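Local coordinates for N-terminal acetyltransferase-like protein (Chaetomium thermophilum, PDB 5NNP), which probably acts as the TPR-repeat auxiliary subunit of an N-terminal acetyltransferase, which transfers acetyl groups to the N-termini of proteins, at residues N91-F94 and D95-I98; R116-A119 and V120-Q124; F517-W520 and Q521-F525; L662-I665 and L666-P670. One frame throughout, in Å; residues are numbered along the deposited sequence.

Interaction 1 (N91-F94 and D95-I98); sequences NKNF and DEAI
N93 OD1 takes two backbone N-H groups at the start of helix 94-107. The E96 N bond to N93 OD1 is 3.1 Å long and fairly straight, at 168°. The second, from D95 N to N93 OD1, is bent and weak at 3.3 Å. E96 N approaches from above the amide plane, 60° out of it, and so does not lie on a lone pair. N93 reaches both donors because its CG is anti to its own backbone N (chi1 -174°), which swings the amide over the first turn. ND2 lies alongside CB and CG of E96. N93 is therefore the N-cap. The residue before it closes the previous helix: K92 has positive phi and is the C-prime residue of a Schellman motif, with N93 N bonded to Y88 O and K92 N to R89 O. The two caps make the tight turn between the helices of a predicted TPR unit. Regular helical bonds follow at once, A97 N to N93 O at 3.1 Å and I98 N to F94 O at 3.0 Å. The F94 ring has K92 O over its centre on one face, 4.0 Å above the plane. The same ring meets F525 and touches L121 and Q124 of helix 112-124, while K92 NZ forms a salt bridge with E522.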
loop_
_atom_site.group_PDB
_atom_site.type_symbol
_atom_site.label_atom_id
_atom_site.label_comp_id
_atom_site.label_asym_id
_atom_site.label_seq_id
_atom_site.Cartn_x
_atom_site.Cartn_y
_atom_site.Cartn_z
ATOM N N ASN A 91 20.299 -8.980 -12.927
ATOM C CA ASN A 91 19.590 -8.211 -13.949
ATOM C C ASN A 91 18.073 -8.323 -13.815
ATOM O O ASN A 91 17.330 -8.013 -14.741
ATOM C CB ASN A 91 20.026 -8.649 -15.349
ATOM C CG ASN A 91 21.415 -8.128 -15.718
ATOM O OD1 ASN A 91 21.558 -7.005 -16.209
ATOM N ND2 ASN A 91 22.445 -8.943 -15.483
ATOM N N LYS A 92 17.638 -8.779 -12.647
ATOM C CA LYS A 92 16.232 -8.787 -12.257
ATOM C C LYS A 92 15.339 -9.710 -13.085
ATOM O O LYS A 92 14.116 -9.625 -12.988
ATOM C CB LYS A 92 15.677 -7.370 -12.298
ATOM C CG LYS A 92 16.445 -6.421 -11.413
ATOM C CD LYS A 92 16.812 -7.102 -10.114
ATOM C CE LYS A 92 17.754 -6.234 -9.306
ATOM N NZ LYS A 92 17.167 -4.895 -9.132
ATOM N N ASN A 93 15.950 -10.586 -13.877
ATOM C CA ASN A 93 15.216 -11.631 -14.578
ATOM C C ASN A 93 15.117 -12.893 -13.731
ATOM O O ASN A 93 15.805 -13.892 -13.968
ATOM C CB ASN A 93 15.869 -11.962 -15.915
ATOM C CG ASN A 93 15.051 -12.956 -16.733
ATOM O OD1 ASN A 93 14.064 -13.531 -16.256
ATOM N ND2 ASN A 93 15.466 -13.167 -17.975
ATOM N N PHE A 94 14.235 -12.846 -12.751
ATOM C CA PHE A 94 14.094 -13.918 -11.783
ATOM C C PHE A 94 13.630 -15.219 -12.404
ATOM O O PHE A 94 13.827 -16.290 -11.849
ATOM C CB PHE A 94 13.122 -13.488 -10.689
ATOM C CG PHE A 94 13.586 -12.279 -9.925
ATOM C CD1 PHE A 94 14.945 -11.998 -9.820
ATOM C CD2 PHE A 94 12.680 -11.425 -9.328
ATOM C CE1 PHE A 94 15.388 -10.901 -9.123
ATOM C CE2 PHE A 94 13.109 -10.334 -8.636
ATOM C CZ PHE A 94 14.474 -10.065 -8.526
ATOM N N ASP A 95 13.005 -15.145 -13.560
ATOM C CA ASP A 95 12.454 -16.362 -14.100
ATOM C C ASP A 95 13.550 -17.184 -14.739
ATOM O O ASP A 95 13.599 -18.402 -14.573
ATOM C CB ASP A 95 11.341 -16.069 -15.094
ATOM C CG ASP A 95 10.169 -16.999 -14.921
ATOM O OD1 ASP A 95 9.347 -16.739 -14.009
ATOM O OD2 ASP A 95 10.093 -18.001 -15.671
ATOM N N GLU A 96 14.442 -16.518 -15.460
ATOM C CA GLU A 96 15.558 -17.215 -16.076
ATOM C C GLU A 96 16.544 -17.624 -14.992
ATOM O O GLU A 96 17.258 -18.612 -15.130
ATOM C CB GLU A 96 16.223 -16.346 -17.143
ATOM C CG GLU A 96 15.331 -16.105 -18.346
ATOM C CD GLU A 96 15.119 -17.356 -19.188
ATOM O OE1 GLU A 96 16.122 -17.912 -19.709
ATOM O OE2 GLU A 96 13.947 -17.777 -19.328
ATOM N N ALA A 97 16.561 -16.874 -13.896
ATOM C CA ALA A 97 17.385 -17.240 -12.752
ATOM C C ALA A 97 16.937 -18.584 -12.178
ATOM O O ALA A 97 17.775 -19.461 -11.882
ATOM C CB ALA A 97 17.328 -16.164 -11.693
ATOM N N ILE A 98 15.617 -18.750 -12.038
ATOM C CA ILE A 98 15.069 -19.969 -11.452
ATOM C C ILE A 98 15.494 -21.210 -12.253
ATOM O O ILE A 98 15.935 -22.196 -11.678
ATOM C CB ILE A 98 13.532 -19.905 -11.340
ATOM C CG1 ILE A 98 13.124 -19.007 -10.170
ATOM C CG2 ILE A 98 12.952 -21.288 -11.108
ATOM C CD1 ILE A 98 11.636 -18.671 -10.100
#

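Interaction 2 (R116-A119 and V120-Q124); sequences RDLA and VLQIQ
L118 and Q122 are brought together by different first torsions. L118 has CG anti to its backbone N (chi1 167°), so the side chain leans along the helix toward the next turn. Q122 has CG anti to its carbonyl carbon (chi1 -78°), beside its backbone N, and leans back. Beyond CG the glutamine is extended, and its amide crosses the L118 branch at a slant. Q122 OE1 lies 3.5 Å from L118 CG, and Q122 CD lies 3.8 Å from L118 CD1. The polar partner of Q122 OE1 is S134 OG of helix 128-141, to which it is hydrogen-bonded. One turn separates the two residues on helix 112-124, part of the TPR region of the chain, where paired antiparallel helices stack in series. Q122 N to L118 O is 2.8 Å, with the donor nearly along the C=O axis. L121 N to D117 O and I123 N to A119 O are both 3.1 Å. V120 N to R116 O is weak at 3.4 Å. Branched side chains lie against these same carbonyls: V120 CG2 is 3.3 Å from R116 O, and L121 CG is near D117 O. Their outer ends pack elsewhere. L121 meets I98 and Y101 of helix 94-107. V120 touches F525 and the start of helix 527-534, and on another side of the helix A119 packs against S134 and M138.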
loop_
_atom_site.group_PDB
_atom_site.type_symbol
_atom_site.label_atom_id
_atom_site.label_comp_id
_atom_site.label_asym_id
_atom_site.label_seq_id
_atom_site.Cartn_x
_atom_site.Cartn_y
_atom_site.Cartn_z
ATOM N N ARG A 116 18.843 -22.397 -1.032
ATOM C CA ARG A 116 18.334 -21.246 -0.292
ATOM C C ARG A 116 17.871 -20.146 -1.242
ATOM O O ARG A 116 16.775 -19.610 -1.092
ATOM C CB ARG A 116 19.405 -20.716 0.659
ATOM C CG ARG A 116 18.967 -19.594 1.563
ATOM C CD ARG A 116 20.027 -19.323 2.629
ATOM N NE ARG A 116 21.390 -19.298 2.089
ATOM C CZ ARG A 116 22.018 -18.192 1.686
ATOM N NH1 ARG A 116 21.402 -17.015 1.761
ATOM N NH2 ARG A 116 23.260 -18.258 1.209
ATOM N N ASP A 117 18.699 -19.849 -2.238
ATOM C CA ASP A 117 18.468 -18.726 -3.126
ATOM C C ASP A 117 17.385 -19.021 -4.137
ATOM O O ASP A 117 16.589 -18.143 -4.474
ATOM C CB ASP A 117 19.766 -18.338 -3.807
ATOM C CG ASP A 117 20.750 -17.704 -2.836
ATOM O OD1 ASP A 117 20.297 -17.055 -1.869
ATOM O OD2 ASP A 117 21.972 -17.856 -3.024
ATOM N N LEU A 118 17.326 -20.269 -4.582
ATOM C CA LEU A 118 16.275 -20.716 -5.488
ATOM C C LEU A 118 14.891 -20.635 -4.842
ATOM O O LEU A 118 13.921 -20.205 -5.455
ATOM C CB LEU A 118 16.553 -22.153 -5.938
ATOM C CG LEU A 118 15.412 -22.871 -6.640
ATOM C CD1 LEU A 118 15.199 -22.289 -8.028
ATOM C CD2 LEU A 118 15.696 -24.361 -6.704
ATOM N N ALA A 119 14.806 -21.074 -3.599
ATOM C CA ALA A 119 13.538 -21.103 -2.895
ATOM C C ALA A 119 12.974 -19.695 -2.797
ATOM O O ALA A 119 11.769 -19.476 -2.963
ATOM C CB ALA A 119 13.715 -21.711 -1.503
ATOM N N VAL A 120 13.866 -18.748 -2.517
ATOM C CA VAL A 120 13.477 -17.352 -2.408
ATOM C C VAL A 120 12.927 -16.889 -3.755
ATOM O O VAL A 120 11.828 -16.362 -3.836
ATOM C CB VAL A 120 14.658 -16.450 -1.971
ATOM C CG1 VAL A 120 14.269 -15.013 -2.077
ATOM C CG2 VAL A 120 15.102 -16.791 -0.542
ATOM N N LEU A 121 13.694 -17.123 -4.814
ATOM C CA LEU A 121 13.285 -16.754 -6.165
ATOM C C LEU A 121 11.937 -17.370 -6.530
ATOM O O LEU A 121 11.080 -16.717 -7.138
ATOM C CB LEU A 121 14.358 -17.172 -7.182
ATOM C CG LEU A 121 15.683 -16.401 -7.199
ATOM C CD1 LEU A 121 16.737 -17.184 -7.926
ATOM C CD2 LEU A 121 15.512 -15.038 -7.862
ATOM N N GLN A 122 11.739 -18.625 -6.153
ATOM C CA GLN A 122 10.515 -19.314 -6.530
ATOM C C GLN A 122 9.269 -18.699 -5.893
ATOM O O GLN A 122 8.238 -18.553 -6.562
ATOM C CB GLN A 122 10.597 -20.789 -6.165
ATOM C CG GLN A 122 11.412 -21.613 -7.123
ATOM C CD GLN A 122 11.750 -22.979 -6.548
ATOM O OE1 GLN A 122 12.156 -23.099 -5.385
ATOM N NE2 GLN A 122 11.574 -24.018 -7.358
ATOM N N ILE A 123 9.345 -18.360 -4.606
ATOM C CA ILE A 123 8.183 -17.760 -3.964
ATOM C C ILE A 123 8.003 -16.324 -4.490
ATOM O O ILE A 123 6.873 -15.875 -4.704
ATOM C CB ILE A 123 8.274 -17.781 -2.418
ATOM C CG1 ILE A 123 6.947 -17.328 -1.796
ATOM C CG2 ILE A 123 9.402 -16.909 -1.921
ATOM C CD1 ILE A 123 5.691 -18.047 -2.343
ATOM N N GLN A 124 9.112 -15.632 -4.742
ATOM C CA GLN A 124 9.044 -14.304 -5.349
ATOM C C GLN A 124 8.270 -14.307 -6.666
ATOM O O GLN A 124 7.634 -13.315 -6.999
ATOM C CB GLN A 124 10.429 -13.736 -5.614
ATOM C CG GLN A 124 10.375 -12.385 -6.337
ATOM C CD GLN A 124 9.941 -11.252 -5.420
ATOM O OE1 GLN A 124 10.093 -11.325 -4.196
ATOM N NE2 GLN A 124 9.382 -10.213 -5.998
#

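Interaction 3 (F517-W520 and Q521-F525); sequences FDTW and QEDQF
D523 folds back over the turn that precedes it and meets T519 and W520. Its CB lies 3.5 Å from T519 O and equally far from W520 O. CG stays beside the backbone N (chi1 -83°), which brings it to 3.2 Å from T519 O. From there OD1 reaches T519 CG2, 3.7 Å away. OD2 lies 3.7 Å from W520 CD1 and meets the indole obliquely, with the carboxylate and ring planes 36° apart. In the backbone, T519 O receives weak bonds from both E522 N and D523 N, whereas Q521 N to F517 O is a sound bond of 3.1 Å. On the preceding turn, W520 CE3 sits over one face of the F517 ring, offset toward its rim. The polar ends point to other partners: W520 NE1 bonds to Q485, and D518 and Q521 share R551. W520 and D523 also pack against side chains of another protein chain. F517 and W520 touch helix 487-499, while Q524 and F525, farther along the chain, touch helix 112-124.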
loop_
_atom_site.group_PDB
_atom_site.type_symbol
_atom_site.label_atom_id
_atom_site.label_comp_id
_atom_site.label_asym_id
_atom_site.label_seq_id
_atom_site.Cartn_x
_atom_site.Cartn_y
_atom_site.Cartn_z
ATOM N N PHE A 517 6.682 1.207 -9.093
ATOM C CA PHE A 517 5.864 0.025 -8.827
ATOM C C PHE A 517 6.687 -1.244 -9.027
ATOM O O PHE A 517 6.491 -2.221 -8.315
ATOM C CB PHE A 517 4.583 0.017 -9.666
ATOM C CG PHE A 517 3.410 0.634 -8.945
ATOM C CD1 PHE A 517 2.557 -0.144 -8.182
ATOM C CD2 PHE A 517 3.201 2.005 -8.967
ATOM C CE1 PHE A 517 1.489 0.428 -7.489
ATOM C CE2 PHE A 517 2.132 2.584 -8.258
ATOM C CZ PHE A 517 1.281 1.791 -7.529
ATOM N N ASP A 518 7.652 -1.223 -9.934
ATOM C CA ASP A 518 8.528 -2.378 -10.078
ATOM C C ASP A 518 9.315 -2.584 -8.786
ATOM O O ASP A 518 9.554 -3.709 -8.367
ATOM C CB ASP A 518 9.484 -2.218 -11.262
ATOM C CG ASP A 518 8.801 -2.435 -12.613
ATOM O OD1 ASP A 518 7.678 -2.992 -12.644
ATOM O OD2 ASP A 518 9.401 -2.048 -13.646
ATOM N N THR A 519 9.686 -1.484 -8.142
ATOM C CA THR A 519 10.492 -1.548 -6.936
ATOM C C THR A 519 9.697 -2.131 -5.784
ATOM O O THR A 519 10.177 -2.989 -5.049
ATOM C CB THR A 519 10.995 -0.175 -6.536
ATOM O OG1 THR A 519 11.907 0.296 -7.526
ATOM C CG2 THR A 519 11.691 -0.234 -5.166
ATOM N N TRP A 520 8.480 -1.632 -5.630
ATOM C CA TRP A 520 7.557 -2.112 -4.628
ATOM C C TRP A 520 7.361 -3.619 -4.773
ATOM O O TRP A 520 7.277 -4.348 -3.778
ATOM C CB TRP A 520 6.240 -1.356 -4.763
ATOM C CG TRP A 520 6.354 0.069 -4.299
ATOM C CD1 TRP A 520 7.469 0.673 -3.802
ATOM C CD2 TRP A 520 5.310 1.055 -4.257
ATOM N NE1 TRP A 520 7.193 1.976 -3.464
ATOM C CE2 TRP A 520 5.878 2.235 -3.726
ATOM C CE3 TRP A 520 3.957 1.062 -4.627
ATOM C CZ2 TRP A 520 5.138 3.415 -3.560
ATOM C CZ3 TRP A 520 3.218 2.241 -4.455
ATOM C CH2 TRP A 520 3.811 3.394 -3.924
ATOM N N GLN A 521 7.318 -4.093 -6.015
ATOM C CA GLN A 521 7.173 -5.522 -6.235
ATOM C C GLN A 521 8.436 -6.281 -5.843
ATOM O O GLN A 521 8.382 -7.440 -5.458
ATOM C CB GLN A 521 6.833 -5.826 -7.691
ATOM C CG GLN A 521 6.604 -7.312 -7.926
ATOM C CD GLN A 521 6.182 -7.647 -9.340
ATOM O OE1 GLN A 521 5.978 -6.771 -10.180
ATOM N NE2 GLN A 521 6.051 -8.930 -9.611
ATOM N N GLU A 522 9.576 -5.621 -5.940
ATOM C CA GLU A 522 10.836 -6.277 -5.681
ATOM C C GLU A 522 11.180 -6.155 -4.190
ATOM O O GLU A 522 11.990 -6.925 -3.650
ATOM C CB GLU A 522 11.931 -5.686 -6.566
ATOM C CG GLU A 522 13.273 -6.374 -6.411
ATOM C CD GLU A 522 14.311 -5.889 -7.423
ATOM O OE1 GLU A 522 15.508 -6.221 -7.245
ATOM O OE2 GLU A 522 13.932 -5.191 -8.399
ATOM N N ASP A 523 10.522 -5.205 -3.532
ATOM C CA ASP A 523 10.749 -4.935 -2.116
ATOM C C ASP A 523 10.408 -6.122 -1.210
ATOM O O ASP A 523 10.977 -6.270 -0.134
ATOM C CB ASP A 523 9.947 -3.701 -1.673
ATOM C CG ASP A 523 10.664 -2.402 -1.992
ATOM O OD1 ASP A 523 11.895 -2.459 -2.219
ATOM O OD2 ASP A 523 10.016 -1.331 -2.015
ATOM N N GLN A 524 9.489 -6.973 -1.650
ATOM C CA GLN A 524 9.057 -8.101 -0.840
ATOM C C GLN A 524 10.130 -9.212 -0.806
ATOM O O GLN A 524 9.999 -10.191 -0.071
ATOM C CB GLN A 524 7.747 -8.646 -1.389
ATOM C CG GLN A 524 7.956 -9.278 -2.753
ATOM C CD GLN A 524 6.684 -9.807 -3.381
ATOM O OE1 GLN A 524 5.907 -10.526 -2.751
ATOM N NE2 GLN A 524 6.473 -9.462 -4.635
ATOM N N PHE A 525 11.200 -9.030 -1.578
ATOM C CA PHE A 525 12.168 -10.090 -1.849
ATOM C C PHE A 525 12.926 -10.597 -0.612
ATOM O O PHE A 525 13.026 -11.802 -0.375
ATOM C CB PHE A 525 13.168 -9.610 -2.908
ATOM C CG PHE A 525 14.016 -10.717 -3.501
ATOM C CD1 PHE A 525 15.170 -11.152 -2.867
ATOM C CD2 PHE A 525 13.647 -11.332 -4.682
ATOM C CE1 PHE A 525 15.949 -12.169 -3.415
ATOM C CE2 PHE A 525 14.417 -12.349 -5.229
ATOM C CZ PHE A 525 15.569 -12.768 -4.598
#

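Interaction 4 (L662-I665 and L666-P670); sequences LNYI and LQFSP
Y664 and F668 lie side by side, one turn apart, and point the same way. Y664 CD1 comes within 3.7 Å of F668 CE2. The ring centres are 5.9 Å apart and the planes meet at 53°, an oblique pairing. Q667 borders both rings. Its OE1 is near the plane of the Y664 ring at the edge, 4.3 Å from Y664 CD1, and its CG lies over one face of F668, toward the rim. In another part of the helix surface, L662 CD1 packs against L666 CG at 3.9 Å. L666 CG is anti to the carbonyl carbon (chi1 -65°), which turns the side chain back toward L662. Backbone bonds hold these pairs in place, and F668 N to Y664 O is 2.9 Å. Water 1 lies 2.8 Å from Y664 O and 2.7 Å from S669 OG, and probably bridges them. Further out, R551 makes a cation-pi contact with Y664. V564 and Y683 pack on L662, and F557 packs on I665 and S669. S669 and P670 each pack on an aromatic side chain of another protein chain. The bond from S669 N to I665 O, 2.9 Å, carries the helical pattern one residue past F668. This is the C-terminal end of an alpha helix, 654-668, in contact with helices 554-572 and 673-685 in the all-helical auxiliary-subunit region.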
loop_
_atom_site.group_PDB
_atom_site.type_symbol
_atom_site.label_atom_id
_atom_site.label_comp_id
_atom_site.label_asym_id
_atom_site.label_seq_id
_atom_site.Cartn_x
_atom_site.Cartn_y
_atom_site.Cartn_z
ATOM N N LEU A 662 -0.597 -0.710 -20.282
ATOM C CA LEU A 662 -1.961 -1.154 -20.530
ATOM C C LEU A 662 -2.250 -2.548 -19.962
ATOM O O LEU A 662 -3.294 -2.767 -19.345
ATOM C CB LEU A 662 -2.241 -1.135 -22.031
ATOM C CG LEU A 662 -3.631 -1.614 -22.427
ATOM C CD1 LEU A 662 -4.673 -0.668 -21.848
ATOM C CD2 LEU A 662 -3.745 -1.744 -23.948
ATOM N N ASN A 663 -1.331 -3.484 -20.182
ATOM C CA ASN A 663 -1.453 -4.845 -19.654
ATOM C C ASN A 663 -1.775 -4.903 -18.162
ATOM O O ASN A 663 -2.625 -5.679 -17.723
ATOM C CB ASN A 663 -0.169 -5.638 -19.901
ATOM C CG ASN A 663 0.087 -5.922 -21.375
ATOM O OD1 ASN A 663 -0.837 -5.974 -22.200
ATOM N ND2 ASN A 663 1.354 -6.120 -21.708
ATOM N N TYR A 664 -1.092 -4.084 -17.374
ATOM C CA TYR A 664 -1.379 -4.029 -15.944
ATOM C C TYR A 664 -2.732 -3.407 -15.689
ATOM O O TYR A 664 -3.424 -3.781 -14.743
ATOM C CB TYR A 664 -0.316 -3.234 -15.203
ATOM C CG TYR A 664 0.978 -3.966 -15.000
ATOM C CD1 TYR A 664 1.000 -5.349 -14.844
ATOM C CD2 TYR A 664 2.183 -3.277 -14.946
ATOM C CE1 TYR A 664 2.184 -6.023 -14.643
ATOM C CE2 TYR A 664 3.365 -3.940 -14.749
ATOM C CZ TYR A 664 3.357 -5.317 -14.597
ATOM O OH TYR A 664 4.530 -5.982 -14.383
ATOM N N ILE A 665 -3.091 -2.431 -16.516
ATOM C CA ILE A 665 -4.365 -1.750 -16.356
ATOM C C ILE A 665 -5.499 -2.732 -16.528
ATOM O O ILE A 665 -6.363 -2.844 -15.672
ATOM C CB ILE A 665 -4.531 -0.608 -17.363
ATOM C CG1 ILE A 665 -3.442 0.446 -17.155
ATOM C CG2 ILE A 665 -5.913 0.011 -17.240
ATOM C CD1 ILE A 665 -3.653 1.724 -17.964
ATOM N N LEU A 666 -5.473 -3.451 -17.642
ATOM C CA LEU A 666 -6.518 -4.419 -17.973
ATOM C C LEU A 666 -6.502 -5.642 -17.063
ATOM O O LEU A 666 -7.542 -6.262 -16.831
ATOM C CB LEU A 666 -6.386 -4.872 -19.430
ATOM C CG LEU A 666 -6.605 -3.799 -20.497
ATOM C CD1 LEU A 666 -6.351 -4.410 -21.862
ATOM C CD2 LEU A 666 -8.008 -3.178 -20.419
ATOM N N GLN A 667 -5.328 -6.003 -16.561
ATOM C CA GLN A 667 -5.226 -7.203 -15.755
ATOM C C GLN A 667 -5.528 -6.963 -14.288
ATOM O O GLN A 667 -5.999 -7.867 -13.601
ATOM C CB GLN A 667 -3.845 -7.817 -15.873
ATOM C CG GLN A 667 -3.651 -8.975 -14.919
ATOM C CD GLN A 667 -2.222 -9.432 -14.847
ATOM O OE1 GLN A 667 -1.349 -8.878 -15.521
ATOM N NE2 GLN A 667 -1.967 -10.452 -14.031
ATOM N N PHE A 668 -5.264 -5.758 -13.793
ATOM C CA PHE A 668 -5.439 -5.523 -12.365
ATOM C C PHE A 668 -6.610 -4.604 -12.070
ATOM O O PHE A 668 -7.136 -4.621 -10.964
ATOM C CB PHE A 668 -4.136 -4.993 -11.746
ATOM C CG PHE A 668 -3.075 -6.058 -11.613
ATOM C CD1 PHE A 668 -3.168 -7.026 -10.621
ATOM C CD2 PHE A 668 -2.025 -6.135 -12.514
ATOM C CE1 PHE A 668 -2.200 -8.030 -10.517
ATOM C CE2 PHE A 668 -1.071 -7.145 -12.417
ATOM C CZ PHE A 668 -1.156 -8.085 -11.423
ATOM N N SER A 669 -7.052 -3.850 -13.069
ATOM C CA SER A 669 -8.183 -2.934 -12.908
ATOM C C SER A 669 -9.268 -3.153 -13.970
ATOM O O SER A 669 -9.801 -2.190 -14.529
ATOM C CB SER A 669 -7.701 -1.481 -12.967
ATOM O OG SER A 669 -6.658 -1.233 -12.037
ATOM N N PRO A 670 -9.604 -4.418 -14.253
ATOM C CA PRO A 670 -10.568 -4.660 -15.331
ATOM C C PRO A 670 -11.919 -3.987 -15.110
ATOM O O PRO A 670 -12.575 -3.651 -16.098
ATOM C CB PRO A 670 -10.727 -6.184 -15.332
ATOM C CG PRO A 670 -10.291 -6.617 -13.994
ATOM C CD PRO A 670 -9.206 -5.665 -13.581
HETATM O O HOH W 1 -4.265 -1.642 -13.172
#

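How the interactions relate
The four contacts come in series along one almost wholly helical chain. Interactions 1 and 2 sit on the successive helices 94-107 and 112-124, their centres 11 Å apart, and pack together through F94, I98, L118 and L121. Interaction 3 lies about 400 residues later, yet its centre is only 14 Å from that of interaction 1 and 15 Å from that of interaction 2. A salt bridge joins interactions 1 and 3, and Q124 NE2 probably bonds to Q521 O between interactions 2 and 3. The N-terminal TPR helices are thereby tied to helix 503-523. Interaction 4 touches none of the others, and its nearest atoms are about 5 Å from interaction 3. R551 approaches both of these.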